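Local coordinates for protein Fe(2+) transporter FeoB (Escherichia coli, PDB 3I8X) that drives GTP-dependent ferrous iron uptake across the inner membrane, probably by coupling GTP binding in its cytosolic G-protein domain to channel opening, at residues Ile9-Ser14 against Gly59-Thr64; Lys16-Asn21 against Leu148-Gly153; Ile90-Ala95 against Ala118-Asp123. All coordinates share one frame; numbering follows the deposited sequence.

Interaction 1: Ile9-Ser14 against Gly59-Thr64; sequences IGNPNS and GTYSLT. With GDP (guanosine-5'-diphosphate), chain D.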
loop_
_atom_site.group_PDB
_atom_site.type_symbol
_atom_site.label_atom_id
_atom_site.label_comp_id
_atom_site.label_asym_id
_atom_site.label_seq_id
_atom_site.Cartn_x
_atom_site.Cartn_y
_atom_site.Cartn_z
ATOM N N ILE A 9 4.882 -1.447 -5.992
ATOM C CA ILE A 9 3.440 -1.363 -6.087
ATOM C C ILE A 9 3.001 0.089 -6.372
ATOM O O ILE A 9 3.602 1.055 -5.900
ATOM C CB ILE A 9 2.734 -1.947 -4.818
ATOM C CG1 ILE A 9 1.213 -2.061 -5.060
ATOM C CG2 ILE A 9 3.043 -1.126 -3.606
ATOM C CD1 ILE A 9 0.518 -3.155 -4.329
ATOM N N GLY A 10 1.952 0.215 -7.166
ATOM C CA GLY A 10 1.394 1.487 -7.510
ATOM C C GLY A 10 0.197 1.276 -8.410
ATOM O O GLY A 10 -0.083 0.153 -8.840
ATOM N N ASN A 11 -0.510 2.362 -8.679
ATOM C CA ASN A 11 -1.657 2.338 -9.565
ATOM C C ASN A 11 -1.170 2.005 -10.999
ATOM O O ASN A 11 0.012 2.109 -11.299
ATOM C CB ASN A 11 -2.377 3.697 -9.560
ATOM C CG ASN A 11 -3.116 4.001 -8.274
ATOM O OD1 ASN A 11 -2.945 3.377 -7.248
ATOM N ND2 ASN A 11 -3.918 5.021 -8.330
ATOM N N PRO A 12 -2.098 1.633 -11.894
ATOM C CA PRO A 12 -1.710 1.498 -13.293
ATOM C C PRO A 12 -1.230 2.823 -13.878
ATOM O O PRO A 12 -1.716 3.906 -13.487
ATOM C CB PRO A 12 -2.998 1.066 -13.988
ATOM C CG PRO A 12 -3.861 0.562 -12.937
ATOM C CD PRO A 12 -3.528 1.360 -11.696
ATOM N N ASN A 13 -0.289 2.728 -14.816
ATOM C CA ASN A 13 0.257 3.881 -15.507
ATOM C C ASN A 13 0.773 5.000 -14.573
ATOM O O ASN A 13 0.494 6.204 -14.799
ATOM C CB ASN A 13 -0.767 4.408 -16.517
ATOM C CG ASN A 13 -0.152 5.286 -17.579
ATOM O OD1 ASN A 13 0.865 4.928 -18.183
ATOM N ND2 ASN A 13 -0.780 6.427 -17.846
ATOM N N SER A 14 1.548 4.592 -13.568
ATOM C CA SER A 14 2.183 5.504 -12.594
ATOM C C SER A 14 3.699 5.644 -12.762
ATOM O O SER A 14 4.324 6.455 -12.089
ATOM C CB SER A 14 1.880 5.023 -11.176
ATOM O OG SER A 14 0.497 5.152 -10.913
ATOM N N GLY A 59 -0.362 -3.512 -11.333
ATOM C CA GLY A 59 -0.950 -2.225 -11.029
ATOM C C GLY A 59 -2.322 -2.373 -10.418
ATOM O O GLY A 59 -3.121 -3.200 -10.852
ATOM N N THR A 60 -2.582 -1.591 -9.377
ATOM C CA THR A 60 -3.847 -1.674 -8.684
ATOM C C THR A 60 -4.195 -0.351 -7.999
ATOM O O THR A 60 -3.325 0.407 -7.564
ATOM C CB THR A 60 -3.886 -2.899 -7.696
ATOM O OG1 THR A 60 -5.229 -3.082 -7.208
ATOM C CG2 THR A 60 -2.905 -2.756 -6.521
ATOM N N TYR A 61 -5.485 -0.044 -8.004
ATOM C CA TYR A 61 -6.027 1.110 -7.297
ATOM C C TYR A 61 -6.078 0.864 -5.775
ATOM O O TYR A 61 -5.988 1.795 -4.965
ATOM C CB TYR A 61 -7.423 1.421 -7.827
ATOM C CG TYR A 61 -8.123 2.421 -6.989
ATOM C CD1 TYR A 61 -7.732 3.773 -6.996
ATOM C CD2 TYR A 61 -9.152 2.037 -6.141
ATOM C CE1 TYR A 61 -8.372 4.701 -6.182
ATOM C CE2 TYR A 61 -9.798 2.976 -5.329
ATOM C CZ TYR A 61 -9.400 4.297 -5.368
ATOM O OH TYR A 61 -10.048 5.194 -4.567
ATOM N N SER A 62 -6.203 -0.400 -5.396
ATOM C CA SER A 62 -6.354 -0.790 -4.005
ATOM C C SER A 62 -6.040 -2.253 -3.801
ATOM O O SER A 62 -5.874 -2.999 -4.748
ATOM C CB SER A 62 -7.787 -0.528 -3.503
ATOM O OG SER A 62 -8.684 -1.557 -3.855
ATOM N N LEU A 63 -5.972 -2.629 -2.535
ATOM C CA LEU A 63 -5.848 -4.003 -2.093
ATOM C C LEU A 63 -7.184 -4.590 -1.615
ATOM O O LEU A 63 -7.195 -5.502 -0.813
ATOM C CB LEU A 63 -4.852 -4.064 -0.946
ATOM C CG LEU A 63 -3.451 -3.564 -1.233
ATOM C CD1 LEU A 63 -2.589 -3.753 0.003
ATOM C CD2 LEU A 63 -2.910 -4.347 -2.382
ATOM N N THR A 64 -8.312 -4.086 -2.098
ATOM C CA THR A 64 -9.621 -4.498 -1.565
ATOM C C THR A 64 -10.376 -5.356 -2.574
ATOM O O THR A 64 -10.485 -4.999 -3.753
ATOM C CB THR A 64 -10.476 -3.284 -1.137
ATOM O OG1 THR A 64 -9.941 -2.725 0.071
ATOM C CG2 THR A 64 -11.910 -3.684 -0.893
HETATM P PB GDP D . 3.184 1.561 -15.312
HETATM O O1B GDP D . 1.874 1.056 -15.843
HETATM O O2B GDP D . 2.916 1.931 -13.897
HETATM O O3B GDP D . 4.087 0.353 -15.409
HETATM O O3A GDP D . 3.744 2.838 -16.119
HETATM P PA GDP D . 5.000 3.027 -17.165
HETATM O O1A GDP D . 4.914 2.228 -18.452
HETATM O O2A GDP D . 6.384 3.025 -16.579
HETATM O "O5'" GDP D . 4.801 4.571 -17.550
HETATM C "C5'" GDP D . 3.673 5.059 -18.259
HETATM C "C4'" GDP D . 4.152 6.146 -19.221
HETATM O "O4'" GDP D . 4.602 7.269 -18.469
HETATM C "C3'" GDP D . 5.351 5.700 -20.042
HETATM O "O3'" GDP D . 5.319 6.251 -21.351
HETATM C "C2'" GDP D . 6.564 6.249 -19.322
HETATM O "O2'" GDP D . 7.658 6.460 -20.221
HETATM C "C1'" GDP D . 6.006 7.515 -18.692
HETATM N N9 GDP D . 6.656 7.900 -17.400
HETATM C C8 GDP D . 7.088 7.109 -16.399
HETATM N N7 GDP D . 7.606 7.860 -15.389
HETATM C C5 GDP D . 7.501 9.153 -15.728
HETATM C C6 GDP D . 7.842 10.476 -15.123
HETATM O O6 GDP D . 8.379 10.561 -14.010
HETATM N N1 GDP D . 7.545 11.583 -15.803
HETATM C C2 GDP D . 6.968 11.518 -17.018
HETATM N N2 GDP D . 6.698 12.653 -17.667
HETATM N N3 GDP D . 6.630 10.364 -17.650
HETATM C C4 GDP D . 6.863 9.170 -17.053
#
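Ile9, in the strand that leads into the P-loop, lays CD1 against two methyl groups of 59-64, in a contact that joins the P-loop (Walker A) of this G domain to the switch II region beginning at the DLPG motif. A chi1 of -170° turns CG1 anti to the backbone N, and the extended chi2 then carries CD1 to 4.1 Å from Thr60 CG2 and also to 4.1 Å from Leu63 CD2. Helices 72-83 and 98-110 border this apolar patch, through Ala77 of the first and Leu108 of the second, each touching Ile9.

At Gly10 the contact turns polar. Its carbonyl O accepts Thr60 N at 3.1 Å with an N-H...O angle of 163°, a nearly straight bond, although the donor is tilted 25° from the carbonyl plane. The same oxygen also receives a CA-H...O contact from Gly59 CA, 3.3 Å away, so two consecutive residues of the switch converge on one acceptor. At Asn11 the backbones stay close: its CA lies 3.2 Å from Thr60 O in a second CA-H...O contact. The Asn11 side chain lies near Thr60 and Tyr61; the Tyr61 ring is almost parallel to that of Tyr103 and bonds Tyr249 through its hydroxyl.

Pro12 closes the interface: CD sits 3.9 Å from Thr60 N, and the CA atoms of Pro12 and Gly59 are close neighbours across it. Beyond this point the loop leaves the switch and turns to the nucleotide. Both remaining residues present backbone amides to the beta phosphate of GDP, the anion grip expected of a Walker A loop: Asn13 N donates to O1B, and Ser14 N donates to GDP O2B at 3.0 Å.

Interaction 2: Lys16-Asn21 against Leu148-Gly153; sequences KTTLFN and LVSTRG. With GDP (guanosine-5'-diphosphate), chain D.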
loop_
_atom_site.group_PDB
_atom_site.type_symbol
_atom_site.label_atom_id
_atom_site.label_comp_id
_atom_site.label_asym_id
_atom_site.label_seq_id
_atom_site.Cartn_x
_atom_site.Cartn_y
_atom_site.Cartn_z
ATOM N N LYS A 16 5.694 2.695 -12.919
ATOM C CA LYS A 16 6.174 1.555 -12.158
ATOM C C LYS A 16 7.090 0.737 -13.028
ATOM O O LYS A 16 8.232 0.473 -12.643
ATOM C CB LYS A 16 4.961 0.757 -11.656
ATOM C CG LYS A 16 5.230 -0.337 -10.604
ATOM C CD LYS A 16 3.915 -0.973 -10.127
ATOM C CE LYS A 16 3.041 -1.550 -11.273
ATOM N NZ LYS A 16 3.578 -2.770 -11.948
ATOM N N THR A 17 6.633 0.388 -14.234
ATOM C CA THR A 17 7.502 -0.273 -15.237
ATOM C C THR A 17 8.772 0.503 -15.529
ATOM O O THR A 17 9.852 -0.066 -15.521
ATOM C CB THR A 17 6.794 -0.435 -16.581
ATOM O OG1 THR A 17 5.691 -1.310 -16.408
ATOM C CG2 THR A 17 7.750 -0.992 -17.651
ATOM N N THR A 18 8.624 1.801 -15.810
ATOM C CA THR A 18 9.760 2.666 -16.093
ATOM C C THR A 18 10.715 2.674 -14.899
ATOM O O THR A 18 11.935 2.563 -15.089
ATOM C CB THR A 18 9.322 4.123 -16.439
ATOM O OG1 THR A 18 8.506 4.120 -17.621
ATOM C CG2 THR A 18 10.530 5.033 -16.673
ATOM N N LEU A 19 10.188 2.805 -13.672
ATOM C CA LEU A 19 11.068 2.759 -12.451
ATOM C C LEU A 19 11.774 1.408 -12.321
ATOM O O LEU A 19 12.977 1.356 -12.103
ATOM C CB LEU A 19 10.286 3.069 -11.174
ATOM C CG LEU A 19 10.986 3.137 -9.796
ATOM C CD1 LEU A 19 12.325 3.921 -9.811
ATOM C CD2 LEU A 19 10.014 3.685 -8.716
ATOM N N PHE A 20 11.012 0.336 -12.493
ATOM C CA PHE A 20 11.549 -1.014 -12.471
ATOM C C PHE A 20 12.704 -1.196 -13.484
ATOM O O PHE A 20 13.778 -1.675 -13.137
ATOM C CB PHE A 20 10.405 -1.999 -12.716
ATOM C CG PHE A 20 10.820 -3.434 -12.707
ATOM C CD1 PHE A 20 10.949 -4.123 -11.521
ATOM C CD2 PHE A 20 11.053 -4.114 -13.910
ATOM C CE1 PHE A 20 11.331 -5.459 -11.512
ATOM C CE2 PHE A 20 11.421 -5.436 -13.904
ATOM C CZ PHE A 20 11.546 -6.116 -12.700
ATOM N N ASN A 21 12.500 -0.736 -14.714
ATOM C CA ASN A 21 13.498 -0.897 -15.755
ATOM C C ASN A 21 14.756 -0.089 -15.497
ATOM O O ASN A 21 15.861 -0.624 -15.697
ATOM C CB ASN A 21 12.900 -0.628 -17.149
ATOM C CG ASN A 21 11.963 -1.734 -17.578
ATOM O OD1 ASN A 21 12.090 -2.852 -17.128
ATOM N ND2 ASN A 21 11.020 -1.424 -18.436
ATOM N N LEU A 148 10.736 11.753 -7.724
ATOM C CA LEU A 148 11.327 11.127 -8.913
ATOM C C LEU A 148 10.720 11.690 -10.218
ATOM O O LEU A 148 9.495 11.856 -10.340
ATOM C CB LEU A 148 11.099 9.590 -8.905
ATOM C CG LEU A 148 12.117 8.657 -8.199
ATOM C CD1 LEU A 148 11.751 8.300 -6.763
ATOM C CD2 LEU A 148 12.297 7.385 -8.969
ATOM N N VAL A 149 11.562 11.970 -11.207
ATOM C CA VAL A 149 11.107 11.940 -12.618
ATOM C C VAL A 149 11.800 10.731 -13.296
ATOM O O VAL A 149 12.910 10.866 -13.817
ATOM C CB VAL A 149 11.387 13.265 -13.369
ATOM C CG1 VAL A 149 10.941 13.143 -14.833
ATOM C CG2 VAL A 149 10.702 14.431 -12.662
ATOM N N SER A 150 11.144 9.562 -13.279
ATOM C CA SER A 150 11.852 8.268 -13.453
ATOM C C SER A 150 12.267 7.944 -14.895
ATOM O O SER A 150 13.141 7.083 -15.114
ATOM C CB SER A 150 11.037 7.098 -12.853
ATOM O OG SER A 150 9.983 6.660 -13.707
ATOM N N THR A 151 11.650 8.632 -15.862
ATOM C CA THR A 151 12.046 8.530 -17.279
ATOM C C THR A 151 13.428 9.171 -17.523
ATOM O O THR A 151 14.218 8.671 -18.333
ATOM C CB THR A 151 11.003 9.180 -18.217
ATOM O OG1 THR A 151 10.733 10.519 -17.776
ATOM C CG2 THR A 151 9.708 8.348 -18.260
ATOM N N ARG A 152 13.714 10.261 -16.815
ATOM C CA ARG A 152 15.054 10.848 -16.803
ATOM C C ARG A 152 16.020 10.213 -15.781
ATOM O O ARG A 152 17.240 10.392 -15.885
ATOM C CB ARG A 152 14.964 12.353 -16.565
ATOM C CG ARG A 152 14.570 13.122 -17.818
ATOM C CD ARG A 152 14.260 14.580 -17.519
ATOM N NE ARG A 152 13.452 15.181 -18.580
ATOM C CZ ARG A 152 12.147 14.957 -18.776
ATOM N NH1 ARG A 152 11.455 14.117 -17.994
ATOM N NH2 ARG A 152 11.529 15.565 -19.790
ATOM N N GLY A 153 15.489 9.473 -14.809
ATOM C CA GLY A 153 16.322 8.830 -13.773
ATOM C C GLY A 153 16.557 9.750 -12.577
ATOM O O GLY A 153 17.545 9.602 -11.863
HETATM P PB GDP D . 3.184 1.561 -15.312
HETATM O O1B GDP D . 1.874 1.056 -15.843
HETATM O O2B GDP D . 2.916 1.931 -13.897
HETATM O O3B GDP D . 4.087 0.353 -15.409
HETATM O O3A GDP D . 3.744 2.838 -16.119
HETATM P PA GDP D . 5.000 3.027 -17.165
HETATM O O1A GDP D . 4.914 2.228 -18.452
HETATM O O2A GDP D . 6.384 3.025 -16.579
HETATM O "O5'" GDP D . 4.801 4.571 -17.550
HETATM C "C5'" GDP D . 3.673 5.059 -18.259
HETATM C "C4'" GDP D . 4.152 6.146 -19.221
HETATM O "O4'" GDP D . 4.602 7.269 -18.469
HETATM C "C3'" GDP D . 5.351 5.700 -20.042
HETATM O "O3'" GDP D . 5.319 6.251 -21.351
HETATM C "C2'" GDP D . 6.564 6.249 -19.322
HETATM O "O2'" GDP D . 7.658 6.460 -20.221
HETATM C "C1'" GDP D . 6.006 7.515 -18.692
HETATM N N9 GDP D . 6.656 7.900 -17.400
HETATM C C8 GDP D . 7.088 7.109 -16.399
HETATM N N7 GDP D . 7.606 7.860 -15.389
HETATM C C5 GDP D . 7.501 9.153 -15.728
HETATM C C6 GDP D . 7.842 10.476 -15.123
HETATM O O6 GDP D . 8.379 10.561 -14.010
HETATM N N1 GDP D . 7.545 11.583 -15.803
HETATM C C2 GDP D . 6.968 11.518 -17.018
HETATM N N2 GDP D . 6.698 12.653 -17.667
HETATM N N3 GDP D . 6.630 10.364 -17.650
HETATM C C4 GDP D . 6.863 9.170 -17.053
#
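Leu148 meets Leu19 where the G5 loop, which mediates the fast intrinsic GDP release of this protein, passes the helix that follows the P-loop. The two side chains cross at about a right angle, with Leu148 CD2 3.6 Å from Leu19 CD1, and Ala118 of the neighbouring strand touches both. Val149 turns instead to the nucleotide, placing CG1 3.7 Å from GDP O6.

Ser150 brings the polar part of the loop to the base. Its N donates to GDP O6 at 3.0 Å, and OG makes a weak bond to GDP N7. With chi1 at 80°, OG lies between the backbone N and carbonyl carbon, and it also touches Thr18 CG2 at 3.4 Å. No hydrogen bond joins the two segments directly; the ligand bridges them. On the helix side, Thr18 grips GDP O2A twice, through N at 2.7 Å and through OG1, while Lys16 N and Thr17 N serve the beta phosphate. The Lys16 chain bends at chi3 and chi4, and its NZ makes a salt bridge with Asp56.

Thr151 completes the pocket with its methyl group, which packs beside Thr18 CG2 and lies over one face of the guanine, CG2 being 3.2 Å from GDP C4.

Interaction 3: Ile90-Ala95 against Ala118-Asp123; sequences INVVDA and ALNMLD. With GDP (guanosine-5'-diphosphate), chain D.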
loop_
_atom_site.group_PDB
_atom_site.type_symbol
_atom_site.label_atom_id
_atom_site.label_comp_id
_atom_site.label_asym_id
_atom_site.label_seq_id
_atom_site.Cartn_x
_atom_site.Cartn_y
_atom_site.Cartn_z
ATOM N N ILE A 90 8.147 -0.260 -2.247
ATOM C CA ILE A 90 8.232 1.032 -2.891
ATOM C C ILE A 90 6.920 1.279 -3.598
ATOM O O ILE A 90 6.556 0.555 -4.515
ATOM C CB ILE A 90 9.454 1.174 -3.842
ATOM C CG1 ILE A 90 10.757 1.051 -3.034
ATOM C CG2 ILE A 90 9.384 2.511 -4.580
ATOM C CD1 ILE A 90 12.020 0.820 -3.864
ATOM N N ASN A 91 6.209 2.291 -3.093
ATOM C CA ASN A 91 4.912 2.715 -3.563
ATOM C C ASN A 91 5.131 3.844 -4.542
ATOM O O ASN A 91 5.523 4.921 -4.174
ATOM C CB ASN A 91 4.046 3.121 -2.385
ATOM C CG ASN A 91 2.636 3.567 -2.784
ATOM O OD1 ASN A 91 2.013 3.061 -3.741
ATOM N ND2 ASN A 91 2.113 4.490 -2.015
ATOM N N VAL A 92 4.949 3.541 -5.827
ATOM C CA VAL A 92 5.108 4.520 -6.901
ATOM C C VAL A 92 3.788 5.272 -7.021
ATOM O O VAL A 92 2.731 4.675 -7.326
ATOM C CB VAL A 92 5.476 3.868 -8.273
ATOM C CG1 VAL A 92 6.005 4.935 -9.263
ATOM C CG2 VAL A 92 6.489 2.745 -8.079
ATOM N N VAL A 93 3.853 6.574 -6.737
ATOM C CA VAL A 93 2.668 7.436 -6.633
ATOM C C VAL A 93 2.771 8.458 -7.744
ATOM O O VAL A 93 3.822 9.034 -7.959
ATOM C CB VAL A 93 2.591 8.177 -5.260
ATOM C CG1 VAL A 93 1.444 9.197 -5.260
ATOM C CG2 VAL A 93 2.440 7.164 -4.109
ATOM N N ASP A 94 1.673 8.672 -8.462
ATOM C CA ASP A 94 1.647 9.629 -9.553
ATOM C C ASP A 94 1.258 10.942 -8.901
ATOM O O ASP A 94 0.147 11.072 -8.386
ATOM C CB ASP A 94 0.672 9.119 -10.629
ATOM C CG ASP A 94 0.215 10.194 -11.621
ATOM O OD1 ASP A 94 0.858 11.258 -11.760
ATOM O OD2 ASP A 94 -0.799 9.924 -12.290
ATOM N N ALA A 95 2.192 11.895 -8.877
ATOM C CA ALA A 95 1.969 13.213 -8.257
ATOM C C ALA A 95 0.885 14.060 -8.943
ATOM O O ALA A 95 0.347 14.995 -8.334
ATOM C CB ALA A 95 3.295 13.998 -8.180
ATOM N N ALA A 118 7.741 6.481 -3.717
ATOM C CA ALA A 118 8.380 7.134 -4.874
ATOM C C ALA A 118 7.358 8.042 -5.568
ATOM O O ALA A 118 6.436 7.547 -6.244
ATOM C CB ALA A 118 8.978 6.097 -5.867
ATOM N N LEU A 119 7.515 9.363 -5.363
ATOM C CA LEU A 119 6.570 10.363 -5.910
ATOM C C LEU A 119 6.967 10.691 -7.338
ATOM O O LEU A 119 7.904 11.446 -7.585
ATOM C CB LEU A 119 6.506 11.640 -5.049
ATOM C CG LEU A 119 5.286 12.574 -5.255
ATOM C CD1 LEU A 119 3.942 11.900 -4.884
ATOM C CD2 LEU A 119 5.421 13.857 -4.462
ATOM N N ASN A 120 6.232 10.107 -8.274
ATOM C CA ASN A 120 6.558 10.145 -9.682
ATOM C C ASN A 120 5.705 11.167 -10.466
ATOM O O ASN A 120 4.749 11.719 -9.942
ATOM C CB ASN A 120 6.305 8.729 -10.247
ATOM C CG ASN A 120 7.305 8.318 -11.292
ATOM O OD1 ASN A 120 8.250 9.038 -11.613
ATOM N ND2 ASN A 120 7.113 7.134 -11.816
ATOM N N MET A 121 6.073 11.392 -11.734
ATOM C CA MET A 121 5.320 12.236 -12.675
ATOM C C MET A 121 5.220 13.674 -12.166
ATOM O O MET A 121 4.160 14.313 -12.185
ATOM C CB MET A 121 3.946 11.634 -12.954
ATOM C CG MET A 121 3.957 10.110 -13.020
ATOM S SD MET A 121 3.605 9.388 -14.584
ATOM C CE MET A 121 1.817 9.556 -14.539
ATOM N N LEU A 122 6.373 14.157 -11.717
ATOM C CA LEU A 122 6.505 15.447 -11.049
ATOM C C LEU A 122 6.453 16.602 -12.033
ATOM O O LEU A 122 5.819 17.616 -11.767
ATOM C CB LEU A 122 7.811 15.493 -10.250
ATOM C CG LEU A 122 7.777 14.875 -8.854
ATOM C CD1 LEU A 122 9.210 14.938 -8.283
ATOM C CD2 LEU A 122 6.774 15.597 -7.932
ATOM N N ASP A 123 7.126 16.426 -13.164
ATOM C CA ASP A 123 7.015 17.341 -14.321
ATOM C C ASP A 123 5.564 17.484 -14.822
ATOM O O ASP A 123 5.095 18.591 -15.106
ATOM C CB ASP A 123 7.938 16.884 -15.460
ATOM C CG ASP A 123 8.006 15.364 -15.593
ATOM O OD1 ASP A 123 8.943 14.877 -16.257
ATOM O OD2 ASP A 123 7.139 14.652 -15.026
HETATM P PB GDP D . 3.184 1.561 -15.312
HETATM O O1B GDP D . 1.874 1.056 -15.843
HETATM O O2B GDP D . 2.916 1.931 -13.897
HETATM O O3B GDP D . 4.087 0.353 -15.409
HETATM O O3A GDP D . 3.744 2.838 -16.119
HETATM P PA GDP D . 5.000 3.027 -17.165
HETATM O O1A GDP D . 4.914 2.228 -18.452
HETATM O O2A GDP D . 6.384 3.025 -16.579
HETATM O "O5'" GDP D . 4.801 4.571 -17.550
HETATM C "C5'" GDP D . 3.673 5.059 -18.259
HETATM C "C4'" GDP D . 4.152 6.146 -19.221
HETATM O "O4'" GDP D . 4.602 7.269 -18.469
HETATM C "C3'" GDP D . 5.351 5.700 -20.042
HETATM O "O3'" GDP D . 5.319 6.251 -21.351
HETATM C "C2'" GDP D . 6.564 6.249 -19.322
HETATM O "O2'" GDP D . 7.658 6.460 -20.221
HETATM C "C1'" GDP D . 6.006 7.515 -18.692
HETATM N N9 GDP D . 6.656 7.900 -17.400
HETATM C C8 GDP D . 7.088 7.109 -16.399
HETATM N N7 GDP D . 7.606 7.860 -15.389
HETATM C C5 GDP D . 7.501 9.153 -15.728
HETATM C C6 GDP D . 7.842 10.476 -15.123
HETATM O O6 GDP D . 8.379 10.561 -14.010
HETATM N N1 GDP D . 7.545 11.583 -15.803
HETATM C C2 GDP D . 6.968 11.518 -17.018
HETATM N N2 GDP D . 6.698 12.653 -17.667
HETATM N N3 GDP D . 6.630 10.364 -17.650
HETATM C C4 GDP D . 6.863 9.170 -17.053
#
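Asp94 and Met121 meet at the C-terminal ends of two parallel strands, where the NMLD sequence forms the G4 guanine-recognition motif. Chi2 of Met121 sets SD 4.1 Å from GDP C4, over the face of the base opposite Thr151, and chi3 then turns CE to 3.4 Å from Asp94 CG. Beside it, Val92 CG1 lies alongside the Asn120 amide, 3.5 Å from ND2. Asp123 OD2 accepts GDP N1 at 3.2 Å and, weakly, N2, while Met121 N gives O6 a weak bond.

Behind these groups, a ladder of four backbone hydrogen bonds fixes the register. Val93 N donates to Ala118 O at 174°, and Asn120 N donates to Val93 O at 2.7 Å, nearly along the C=O axis. Ala95 N to Asn120 O, 2.8 Å, completes the Asp94-Asn120 bridge. On the other face of the sheet from Val92 and Asn120, Val93 CG1 packs on Leu119 CD1.

Further out, Ser96 and Asn97 hold the Asp94 carboxylate, Asn120 ND2 donates to Ser14 O of the P-loop, and Arg152 makes a salt bridge with Asp123. A carboxylate facing two N-H donors and the weakly bonded backbone N-H of Met121 facing O6 read guanine, consistent with binding of GTP but not ATP.

In the fold
All three contacts are mainly buried and converge on GDP, yet they differ in what holds them. Interaction 3 is the sheet core, two adjacent parallel strands zipped by regular backbone bonds. Interaction 1 sits one strand over: Ile9 O pairs with Val92 N at 2.8 Å, but its switch partner is a loop, held by one backbone bond, CA-H...O contacts and methyl packing. Interaction 2, farthest from the chain centre, lacks direct hydrogen bonds and relies on van der Waals packing and the shared ligand; a probable Leu148 N to Leu119 O hydrogen bond ties it to interaction 3. Interaction 3 meets the base, interaction 1 the beta phosphate through its P-loop amides, and interaction 2 spans both phosphates and base.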